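LBCATS-a (Synthetic construct, PDB 5EY5) probably cleaves indole-3-glycerol phosphate into indole and glyceraldehyde 3-phosphate, as the alpha chain of tryptophan synthase. Local coordinates at residues A39-E42 / I47-L50; L126-L131 / A137-A142; S215-A220 / R254-E259. All blocks are in the same frame, centred on the assembly; numbering follows the deposited sequence.

Interaction 1: A39-E42 / I47-L50. With G3P (sn-glycerol-3-phosphate), chain E.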
ATOM      1  N   ALA A  39      -5.483  54.697  22.598  1.00 44.06           N
ATOM      2  CA  ALA A  39      -6.805  54.488  23.173  1.00 48.01           C
ATOM      3  C   ALA A  39      -6.723  53.724  24.486  1.00 39.87           C
ATOM      4  O   ALA A  39      -7.431  54.052  25.443  1.00 40.95           O
ATOM      5  CB  ALA A  39      -7.699  53.747  22.177  1.00 46.39           C
ATOM      6  N   LEU A  40      -5.868  52.698  24.552  1.00 35.80           N
ATOM      7  CA  LEU A  40      -5.780  51.872  25.754  1.00 32.75           C
ATOM      8  C   LEU A  40      -5.304  52.689  26.942  1.00 36.56           C
ATOM      9  O   LEU A  40      -5.827  52.549  28.056  1.00 36.57           O
ATOM     10  CB  LEU A  40      -4.838  50.685  25.516  1.00 33.75           C
ATOM     11  CG  LEU A  40      -5.332  49.601  24.560  1.00 34.47           C
ATOM     12  CD1 LEU A  40      -4.242  48.558  24.364  1.00 34.26           C
ATOM     13  CD2 LEU A  40      -6.616  48.987  25.103  1.00 39.75           C
ATOM     14  N   VAL A  41      -4.314  53.559  26.714  1.00 33.93           N
ATOM     15  CA  VAL A  41      -3.807  54.438  27.762  1.00 39.98           C
ATOM     16  C   VAL A  41      -4.909  55.366  28.250  1.00 43.29           C
ATOM     17  O   VAL A  41      -5.136  55.506  29.454  1.00 43.95           O
ATOM     18  CB  VAL A  41      -2.587  55.225  27.249  1.00 45.40           C
ATOM     19  CG1 VAL A  41      -2.131  56.248  28.279  1.00 49.60           C
ATOM     20  CG2 VAL A  41      -1.453  54.258  26.898  1.00 48.30           C
ATOM     21  N   GLU A  42      -5.606  56.019  27.315  1.00 48.11           N
ATOM     22  CA  GLU A  42      -6.695  56.918  27.682  1.00 54.36           C
ATOM     23  C   GLU A  42      -7.807  56.194  28.430  1.00 52.16           C
ATOM     24  O   GLU A  42      -8.566  56.825  29.181  1.00 46.87           O
ATOM     25  CB  GLU A  42      -7.253  57.584  26.429  1.00 68.75           C
ATOM     26  CG  GLU A  42      -6.208  58.356  25.649  1.00 83.57           C
ATOM     27  CD  GLU A  42      -5.554  59.444  26.482  1.00 93.08           C
ATOM     28  OE1 GLU A  42      -6.023  60.604  26.426  1.00 99.52           O
ATOM     29  OE2 GLU A  42      -4.581  59.134  27.206  1.00 88.94           O
ATOM     30  N   ILE A  47      -0.361  48.895  32.095  1.00 30.95           N
ATOM     31  CA  ILE A  47       0.731  48.289  31.358  1.00 30.76           C
ATOM     32  C   ILE A  47       0.106  47.731  30.099  1.00 33.57           C
ATOM     33  O   ILE A  47      -1.029  47.247  30.129  1.00 34.08           O
ATOM     34  CB  ILE A  47       1.425  47.164  32.148  1.00 30.69           C
ATOM     35  CG1 ILE A  47       1.986  47.697  33.476  1.00 35.53           C
ATOM     36  CG2 ILE A  47       2.493  46.481  31.268  1.00 33.84           C
ATOM     37  CD1 ILE A  47       2.366  46.600  34.485  1.00 35.61           C
ATOM     38  N   ILE A  48       0.826  47.815  28.989  1.00 31.95           N
ATOM     39  CA  ILE A  48       0.323  47.328  27.715  1.00 34.60           C
ATOM     40  C   ILE A  48       1.238  46.219  27.244  1.00 36.56           C
ATOM     41  O   ILE A  48       2.461  46.413  27.146  1.00 33.83           O
ATOM     42  CB  ILE A  48       0.221  48.444  26.668  1.00 36.82           C
ATOM     43  CG1 ILE A  48      -0.916  49.389  27.048  1.00 34.98           C
ATOM     44  CG2 ILE A  48       0.030  47.821  25.279  1.00 37.50           C
ATOM     45  CD1 ILE A  48      -0.897  50.685  26.308  1.00 39.66           C
ATOM     46  N   GLU A  49       0.648  45.048  26.989  1.00 35.45           N
ATOM     47  CA  GLU A  49       1.329  43.952  26.324  1.00 36.16           C
ATOM     48  C   GLU A  49       1.093  44.049  24.825  1.00 30.44           C
ATOM     49  O   GLU A  49      -0.054  44.153  24.373  1.00 30.30           O
ATOM     50  CB  GLU A  49       0.839  42.601  26.844  1.00 36.72           C
ATOM     51  CG  GLU A  49       1.233  42.301  28.278  1.00 44.98           C
ATOM     52  CD  GLU A  49       0.686  40.967  28.775  1.00 45.35           C
ATOM     53  OE1 GLU A  49       0.766  40.716  29.993  1.00 46.39           O
ATOM     54  OE2 GLU A  49       0.186  40.172  27.947  1.00 43.15           O
ATOM     55  N   LEU A  50       2.181  44.014  24.063  1.00 26.88           N
ATOM     56  CA  LEU A  50       2.135  43.967  22.606  1.00 28.09           C
ATOM     57  C   LEU A  50       2.636  42.601  22.160  1.00 32.66           C
ATOM     58  O   LEU A  50       3.778  42.230  22.448  1.00 34.56           O
ATOM     59  CB  LEU A  50       2.986  45.080  21.985  1.00 25.10           C
ATOM     60  CG  LEU A  50       2.384  46.486  22.106  1.00 32.90           C
ATOM     61  CD1 LEU A  50       3.353  47.555  21.574  1.00 35.93           C
ATOM     62  CD2 LEU A  50       1.061  46.556  21.382  1.00 32.30           C
TER
HETATM   63  O1  G3P E 301      -1.143  38.003  27.972  1.00 39.15           O
HETATM   64  C1  G3P E 301      -1.568  37.005  27.092  1.00 43.18           C
HETATM   65  C2  G3P E 301      -3.050  37.165  26.770  1.00 44.48           C
HETATM   66  O2  G3P E 301      -3.302  36.409  25.619  1.00 44.20           O
HETATM   67  C3  G3P E 301      -3.946  36.729  27.949  1.00 35.39           C
HETATM   68  O1P G3P E 301      -4.660  35.546  27.673  1.00 38.97           O
HETATM   69  O4P G3P E 301      -6.036  35.955  25.553  1.00 45.39           O
HETATM   70  O2P G3P E 301      -6.965  34.356  27.253  1.00 36.67           O
HETATM   71  O3P G3P E 301      -6.940  36.745  27.753  1.00 44.00           O
HETATM   72  P   G3P E 301      -6.185  35.648  27.040  1.00 42.49           P

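Interaction 2: L126-L131 / A137-A142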
ATOM      1  N   LEU A 126       9.570  41.791  28.925  1.00 30.53           N
ATOM      2  CA  LEU A 126       9.508  40.709  27.959  1.00 32.17           C
ATOM      3  C   LEU A 126       8.744  39.554  28.568  1.00 26.36           C
ATOM      4  O   LEU A 126       8.995  39.176  29.717  1.00 29.22           O
ATOM      5  CB  LEU A 126      10.903  40.233  27.553  1.00 33.80           C
ATOM      6  CG  LEU A 126      11.790  41.282  26.891  1.00 43.45           C
ATOM      7  CD1 LEU A 126      13.076  40.638  26.389  1.00 47.59           C
ATOM      8  CD2 LEU A 126      11.042  41.969  25.745  1.00 43.77           C
ATOM      9  N   ILE A 127       7.803  39.021  27.795  1.00 24.57           N
ATOM     10  CA  ILE A 127       7.122  37.765  28.073  1.00 27.16           C
ATOM     11  C   ILE A 127       7.464  36.829  26.925  1.00 26.12           C
ATOM     12  O   ILE A 127       7.199  37.157  25.766  1.00 25.25           O
ATOM     13  CB  ILE A 127       5.603  37.964  28.184  1.00 32.25           C
ATOM     14  CG1 ILE A 127       5.281  38.896  29.351  1.00 32.75           C
ATOM     15  CG2 ILE A 127       4.877  36.610  28.315  1.00 32.88           C
ATOM     16  CD1 ILE A 127       3.806  39.289  29.392  1.00 33.18           C
ATOM     17  N   VAL A 128       8.096  35.707  27.226  1.00 27.78           N
ATOM     18  CA  VAL A 128       8.538  34.767  26.204  1.00 31.82           C
ATOM     19  C   VAL A 128       7.876  33.421  26.477  1.00 33.38           C
ATOM     20  O   VAL A 128       8.368  32.626  27.272  1.00 28.20           O
ATOM     21  CB  VAL A 128      10.070  34.636  26.183  1.00 36.12           C
ATOM     22  CG1 VAL A 128      10.493  33.712  25.044  1.00 30.67           C
ATOM     23  CG2 VAL A 128      10.703  36.004  26.049  1.00 34.01           C
ATOM     24  N   PRO A 129       6.752  33.126  25.826  1.00 27.98           N
ATOM     25  CA  PRO A 129       5.938  31.996  26.297  1.00 34.55           C
ATOM     26  C   PRO A 129       6.622  30.635  26.192  1.00 29.29           C
ATOM     27  O   PRO A 129       6.323  29.764  27.007  1.00 32.90           O
ATOM     28  CB  PRO A 129       4.679  32.089  25.425  1.00 34.85           C
ATOM     29  CG  PRO A 129       4.582  33.566  25.066  1.00 29.69           C
ATOM     30  CD  PRO A 129       6.021  33.981  24.877  1.00 29.49           C
ATOM     31  N   ASP A 130       7.526  30.398  25.237  1.00 30.92           N
ATOM     32  CA  ASP A 130       8.140  29.075  25.129  1.00 30.96           C
ATOM     33  C   ASP A 130       9.552  29.011  25.711  1.00 34.66           C
ATOM     34  O   ASP A 130      10.349  28.160  25.295  1.00 33.54           O
ATOM     35  CB  ASP A 130       8.149  28.599  23.672  1.00 31.28           C
ATOM     36  CG  ASP A 130       8.712  29.646  22.711  1.00 40.19           C
ATOM     37  OD1 ASP A 130       9.022  30.782  23.155  1.00 33.43           O
ATOM     38  OD2 ASP A 130       8.815  29.333  21.506  1.00 35.42           O
ATOM     39  N   LEU A 131       9.879  29.856  26.693  1.00 29.16           N
ATOM     40  CA  LEU A 131      11.233  29.915  27.251  1.00 34.75           C
ATOM     41  C   LEU A 131      11.225  29.709  28.763  1.00 37.21           C
ATOM     42  O   LEU A 131      11.053  30.669  29.529  1.00 38.34           O
ATOM     43  CB  LEU A 131      11.894  31.251  26.908  1.00 29.44           C
ATOM     44  CG  LEU A 131      13.392  31.354  27.230  1.00 30.87           C
ATOM     45  CD1 LEU A 131      14.199  30.396  26.367  1.00 35.08           C
ATOM     46  CD2 LEU A 131      13.906  32.777  27.097  1.00 32.16           C
ATOM     47  N   ALA A 137      18.902  31.431  30.328  1.00 39.62           N
ATOM     48  CA  ALA A 137      20.109  32.037  30.889  1.00 50.61           C
ATOM     49  C   ALA A 137      20.627  33.185  30.021  1.00 48.28           C
ATOM     50  O   ALA A 137      20.987  34.250  30.542  1.00 43.46           O
ATOM     51  CB  ALA A 137      21.193  30.972  31.082  1.00 52.10           C
ATOM     52  N   ASP A 138      20.681  32.990  28.697  1.00 49.53           N
ATOM     53  CA  ASP A 138      21.236  34.018  27.814  1.00 50.67           C
ATOM     54  C   ASP A 138      20.358  35.269  27.789  1.00 46.98           C
ATOM     55  O   ASP A 138      20.849  36.390  27.966  1.00 44.73           O
ATOM     56  CB  ASP A 138      21.411  33.470  26.393  1.00 59.74           C
ATOM     57  CG  ASP A 138      22.564  32.475  26.267  1.00 69.66           C
ATOM     58  OD1 ASP A 138      22.596  31.738  25.256  1.00 69.46           O
ATOM     59  OD2 ASP A 138      23.432  32.425  27.167  1.00 68.95           O
ATOM     60  N   LEU A 139      19.059  35.102  27.533  1.00 37.52           N
ATOM     61  CA  LEU A 139      18.160  36.254  27.495  1.00 39.86           C
ATOM     62  C   LEU A 139      18.139  36.979  28.838  1.00 43.32           C
ATOM     63  O   LEU A 139      18.109  38.215  28.888  1.00 43.05           O
ATOM     64  CB  LEU A 139      16.751  35.810  27.090  1.00 36.29           C
ATOM     65  CG  LEU A 139      15.701  36.933  26.943  1.00 39.18           C
ATOM     66  CD1 LEU A 139      16.119  37.953  25.909  1.00 38.12           C
ATOM     67  CD2 LEU A 139      14.310  36.390  26.602  1.00 34.11           C
ATOM     68  N   ALA A 140      18.169  36.224  29.940  1.00 36.12           N
ATOM     69  CA  ALA A 140      18.077  36.825  31.268  1.00 39.42           C
ATOM     70  C   ALA A 140      19.287  37.694  31.587  1.00 42.79           C
ATOM     71  O   ALA A 140      19.146  38.735  32.236  1.00 47.41           O
ATOM     72  CB  ALA A 140      17.920  35.731  32.324  1.00 42.36           C
ATOM     73  N   ALA A 141      20.480  37.292  31.151  1.00 45.54           N
ATOM     74  CA  ALA A 141      21.656  38.109  31.435  1.00 48.07           C
ATOM     75  C   ALA A 141      21.659  39.386  30.597  1.00 50.36           C
ATOM     76  O   ALA A 141      22.041  40.454  31.082  1.00 52.67           O
ATOM     77  CB  ALA A 141      22.928  37.297  31.205  1.00 47.56           C
ATOM     78  N   ALA A 142      21.236  39.298  29.336  1.00 45.27           N
ATOM     79  CA  ALA A 142      21.108  40.503  28.525  1.00 41.87           C
ATOM     80  C   ALA A 142      20.035  41.428  29.086  1.00 40.46           C
ATOM     81  O   ALA A 142      20.226  42.649  29.148  1.00 45.55           O
ATOM     82  CB  ALA A 142      20.795  40.128  27.077  1.00 42.15           C
TER

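Interaction 3: S215-A220 / R254-E259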
ATOM      1  N   SER A 215     -12.625  37.272  30.157  1.00 48.59           N
ATOM      2  CA  SER A 215     -13.312  37.787  28.981  1.00 55.62           C
ATOM      3  C   SER A 215     -14.395  38.829  29.253  1.00 60.84           C
ATOM      4  O   SER A 215     -14.870  39.456  28.297  1.00 66.32           O
ATOM      5  CB  SER A 215     -13.935  36.626  28.187  1.00 56.93           C
ATOM      6  OG  SER A 215     -14.102  35.483  29.007  1.00 59.96           O
ATOM      7  N   THR A 216     -14.804  39.037  30.495  1.00 51.11           N
ATOM      8  CA  THR A 216     -15.894  39.948  30.813  1.00 55.87           C
ATOM      9  C   THR A 216     -15.522  40.810  32.006  1.00 59.24           C
ATOM     10  O   THR A 216     -14.693  40.417  32.836  1.00 57.48           O
ATOM     11  CB  THR A 216     -17.189  39.188  31.132  1.00 61.14           C
ATOM     12  OG1 THR A 216     -17.012  38.459  32.354  1.00 60.15           O
ATOM     13  CG2 THR A 216     -17.546  38.217  30.011  1.00 61.87           C
ATOM     14  N   PRO A 217     -16.132  41.993  32.131  1.00 46.89           N
ATOM     15  CA  PRO A 217     -15.900  42.802  33.336  1.00 47.00           C
ATOM     16  C   PRO A 217     -16.169  42.052  34.636  1.00 47.21           C
ATOM     17  O   PRO A 217     -15.406  42.214  35.595  1.00 46.61           O
ATOM     18  CB  PRO A 217     -16.857  43.992  33.146  1.00 48.64           C
ATOM     19  CG  PRO A 217     -17.770  43.605  32.035  1.00 53.07           C
ATOM     20  CD  PRO A 217     -16.989  42.695  31.163  1.00 49.93           C
ATOM     21  N   GLU A 218     -17.224  41.234  34.704  1.00 48.41           N
ATOM     22  CA  GLU A 218     -17.494  40.499  35.939  1.00 52.18           C
ATOM     23  C   GLU A 218     -16.329  39.583  36.303  1.00 51.12           C
ATOM     24  O   GLU A 218     -15.940  39.491  37.473  1.00 47.24           O
ATOM     25  CB  GLU A 218     -18.794  39.702  35.812  1.00 56.32           C
ATOM     26  N   GLN A 219     -15.748  38.907  35.312  1.00 50.24           N
ATOM     27  CA  GLN A 219     -14.585  38.063  35.579  1.00 45.18           C
ATOM     28  C   GLN A 219     -13.373  38.896  35.960  1.00 37.50           C
ATOM     29  O   GLN A 219     -12.602  38.509  36.842  1.00 40.11           O
ATOM     30  CB  GLN A 219     -14.266  37.203  34.355  1.00 46.07           C
ATOM     31  CG  GLN A 219     -15.280  36.127  34.090  1.00 51.11           C
ATOM     32  CD  GLN A 219     -14.932  35.309  32.858  1.00 56.06           C
ATOM     33  OE1 GLN A 219     -14.083  35.709  32.058  1.00 53.34           O
ATOM     34  NE2 GLN A 219     -15.584  34.161  32.699  1.00 58.55           N
ATOM     35  N   ALA A 220     -13.162  40.026  35.277  1.00 36.27           N
ATOM     36  CA  ALA A 220     -12.034  40.881  35.622  1.00 35.55           C
ATOM     37  C   ALA A 220     -12.135  41.351  37.064  1.00 42.07           C
ATOM     38  O   ALA A 220     -11.123  41.424  37.776  1.00 40.66           O
ATOM     39  CB  ALA A 220     -11.967  42.068  34.666  1.00 35.01           C
ATOM     40  N   ARG A 254     -12.038  50.814  23.020  1.00 43.79           N
ATOM     41  CA  ARG A 254     -12.068  51.798  24.099  1.00 44.07           C
ATOM     42  C   ARG A 254     -13.260  51.573  25.021  1.00 43.62           C
ATOM     43  O   ARG A 254     -13.130  51.661  26.247  1.00 48.61           O
ATOM     44  CB  ARG A 254     -12.094  53.222  23.540  1.00 45.71           C
ATOM     45  CG  ARG A 254     -11.852  54.272  24.613  1.00 53.90           C
ATOM     46  CD  ARG A 254     -11.965  55.717  24.109  1.00 62.76           C
ATOM     47  NE  ARG A 254     -12.615  55.829  22.810  1.00 66.12           N
ATOM     48  CZ  ARG A 254     -11.988  56.188  21.693  1.00 66.79           C
ATOM     49  NH1 ARG A 254     -10.694  56.480  21.724  1.00 58.19           N
ATOM     50  NH2 ARG A 254     -12.662  56.271  20.548  1.00 73.41           N
ATOM     51  N   GLU A 255     -14.434  51.289  24.453  1.00 41.39           N
ATOM     52  CA  GLU A 255     -15.614  51.088  25.282  1.00 47.69           C
ATOM     53  C   GLU A 255     -15.464  49.844  26.141  1.00 45.36           C
ATOM     54  O   GLU A 255     -15.765  49.873  27.341  1.00 43.12           O
ATOM     55  CB  GLU A 255     -16.871  51.004  24.413  1.00 46.76           C
ATOM     56  N   PHE A 256     -14.972  48.749  25.551  1.00 43.29           N
ATOM     57  CA  PHE A 256     -14.804  47.514  26.312  1.00 38.94           C
ATOM     58  C   PHE A 256     -13.792  47.702  27.429  1.00 39.55           C
ATOM     59  O   PHE A 256     -14.021  47.279  28.570  1.00 41.63           O
ATOM     60  CB  PHE A 256     -14.378  46.372  25.386  1.00 39.47           C
ATOM     61  CG  PHE A 256     -14.221  45.045  26.091  1.00 40.96           C
ATOM     62  CD1 PHE A 256     -13.013  44.371  26.068  1.00 34.28           C
ATOM     63  CD2 PHE A 256     -15.285  44.477  26.776  1.00 42.57           C
ATOM     64  CE1 PHE A 256     -12.859  43.160  26.722  1.00 37.54           C
ATOM     65  CE2 PHE A 256     -15.140  43.258  27.427  1.00 42.90           C
ATOM     66  CZ  PHE A 256     -13.923  42.601  27.400  1.00 38.61           C
ATOM     67  N   VAL A 257     -12.662  48.345  27.120  1.00 36.51           N
ATOM     68  CA  VAL A 257     -11.609  48.482  28.112  1.00 36.91           C
ATOM     69  C   VAL A 257     -11.994  49.475  29.195  1.00 34.79           C
ATOM     70  O   VAL A 257     -11.481  49.401  30.314  1.00 33.66           O
ATOM     71  CB  VAL A 257     -10.295  48.853  27.411  1.00 36.12           C
ATOM     72  CG1 VAL A 257      -9.227  49.270  28.421  1.00 34.75           C
ATOM     73  CG2 VAL A 257      -9.811  47.659  26.586  1.00 32.50           C
ATOM     74  N   ARG A 258     -12.904  50.398  28.910  1.00 39.06           N
ATOM     75  CA  ARG A 258     -13.395  51.253  29.980  1.00 35.44           C
ATOM     76  C   ARG A 258     -14.255  50.454  30.957  1.00 38.44           C
ATOM     77  O   ARG A 258     -14.195  50.678  32.175  1.00 37.55           O
ATOM     78  CB  ARG A 258     -14.165  52.436  29.390  1.00 38.10           C
ATOM     79  N   GLU A 259     -15.055  49.512  30.446  1.00 36.23           N
ATOM     80  CA  GLU A 259     -15.774  48.594  31.325  1.00 44.84           C
ATOM     81  C   GLU A 259     -14.797  47.798  32.175  1.00 44.36           C
ATOM     82  O   GLU A 259     -14.992  47.633  33.384  1.00 43.44           O
ATOM     83  CB  GLU A 259     -16.641  47.636  30.513  1.00 55.56           C
ATOM     84  CG  GLU A 259     -17.659  48.274  29.601  1.00 71.79           C
ATOM     85  CD  GLU A 259     -18.338  47.239  28.716  1.00 85.55           C
ATOM     86  OE1 GLU A 259     -18.572  47.530  27.520  1.00 89.97           O
ATOM     87  OE2 GLU A 259     -18.621  46.125  29.215  1.00 87.68           O
TER

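Interaction 1: A39-E42 / I47-L50
The O1 hydroxyl of the bound sn-glycerol-3-phosphate donates a short hydrogen bond to Glu49 OE2, 2.5 Å from O1 to OE2. Glu49 reaches the ligand on a chain fully extended beyond CG, and its CB leaves the strand on the side away from helix residues 39-42. Swapping in an alanine here would probably cost the O1 hydroxyl this acceptor and that end of the ligand a point of attachment. Ile48 goes the other way, toward the helix, and carries the whole apolar contact on one methyl. Its CG1 lies beside the backbone N (chi1 -70°) and the chain then runs out straight, which carries CD1 out to Leu40 and Val41 on the helix. There Ile48 CD1 sits 3.7 Å from Val41 CG2, the two side chains crossing at about a right angle, and 4.0 Å from Leu40 CB. Ile48 and Glu49 thus show a barrel strand serving the helix layer with one residue and the pocket with the next. Strand 48-51 runs between strands 18-24 and 97-100, with Ile48 bonded through its backbone to Val98, while Leu40 on helix 30-42 also packs against Val253 and Val257 of helix 249-263.

Interaction 2: L126-L131 / A137-A142
Leu139 sets its two methyls against Leu126, Val128 and Leu131, and every atom that meets across this contact is apolar. The CD2 methyl does most of the work: it lies 3.7 Å from Val128 CG2 and equally 3.7 Å from Leu131 CD2, so one carbon is held by two branched side chains. The other branch, Leu139 CD1, goes to the end of Leu126, with 4.1 Å between it and Leu126 CD1. With CG opposite the backbone N (chi1 -177°), the fork is carried off the helix toward the strand end and the loop after it. All four residues are buried.

This is the strand-to-helix half of a beta-alpha-beta unit in a TIM barrel: strand 125-127 leads into a loop, helix 137-146 comes back over the outside, and the chain re-enters the barrel as strand 149-154. Ile127 points the other way from the helix, so Leu126 and Val128 on its two sides supply the outward-facing surface.

What sets the third wall is a type I beta turn from Val128 to Leu131, closed by Leu131 N bonding to Val128 O at 3.2 Å. The turn folds the chain back and brings Leu131 near Val128, where both can meet the same methyl. Leu126 is fixed in turn by backbone bonds to Asp149 and Ile151 of the next strand. Helix 111-121 flanks the same group, with Phe114 on Leu126 and Val115 on Leu139, and an aromatic side chain of another protein chain rests on Leu131.

Interaction 3: S215-A220 / R254-E259
The carbonyl oxygen of Ser215 comes up to the edge of the Phe256 ring, near its plane, with Ser215 O 3.4 Å from Phe256 CZ. That is the close, inner part of the contact. Phe256 is buried, and with CG opposite the backbone N (chi1 -178°) its ring tip comes nearer the loop than CB does. Helix 234-241 packs against this ring through Ala235 and Ile236, and Arg239 makes a cation-pi contact with it.

The segment it meets is firmly built. Ser215 N bonds to Gln219 OE1 at 2.9 Å, nearly straight at 173°, while Ser215 OG bonds to Gly213 O. Thr216 is the N-cap of helix 217-224, its OG1 accepting from Gln219 N.

The outer side is looser. Pro217 CD meets the ring obliquely, 4.2 Å from Phe256 CE2, and Pro217 CG is 3.9 Å from Glu259 OE2, the two side chains running alongside each other at an exposed edge. No hydrogen bond crosses between the segments, so the joint relies on packing; its closest touch sets a carbonyl oxygen against the ring's C-H rim, which is likely to be mildly attractive.

From the N terminus, interaction 1 closes the short turn between helix 30-42 and strand 48-51. Interaction 2 does the same for the loop between strand 125-127 and helix 137-146, on the opposite side of the chain's centre from interaction 1. Interaction 3 closes much the longest loop, 33 residues that include strand 229-232 and helix 234-241, bringing the start of helix 217-224 onto helix 249-263. The three follow in series; none nests or crosses. Interactions 1 and 2 share the barrel sheet and meet inside it, where Glu49 OE1 is 3.4 Å from Ile127 CD1. Interactions 1 and 3 meet outside it, Leu40 CD2 packing on Val257 CG2, while interactions 2 and 3 stay about 16 Å apart at their nearest atoms.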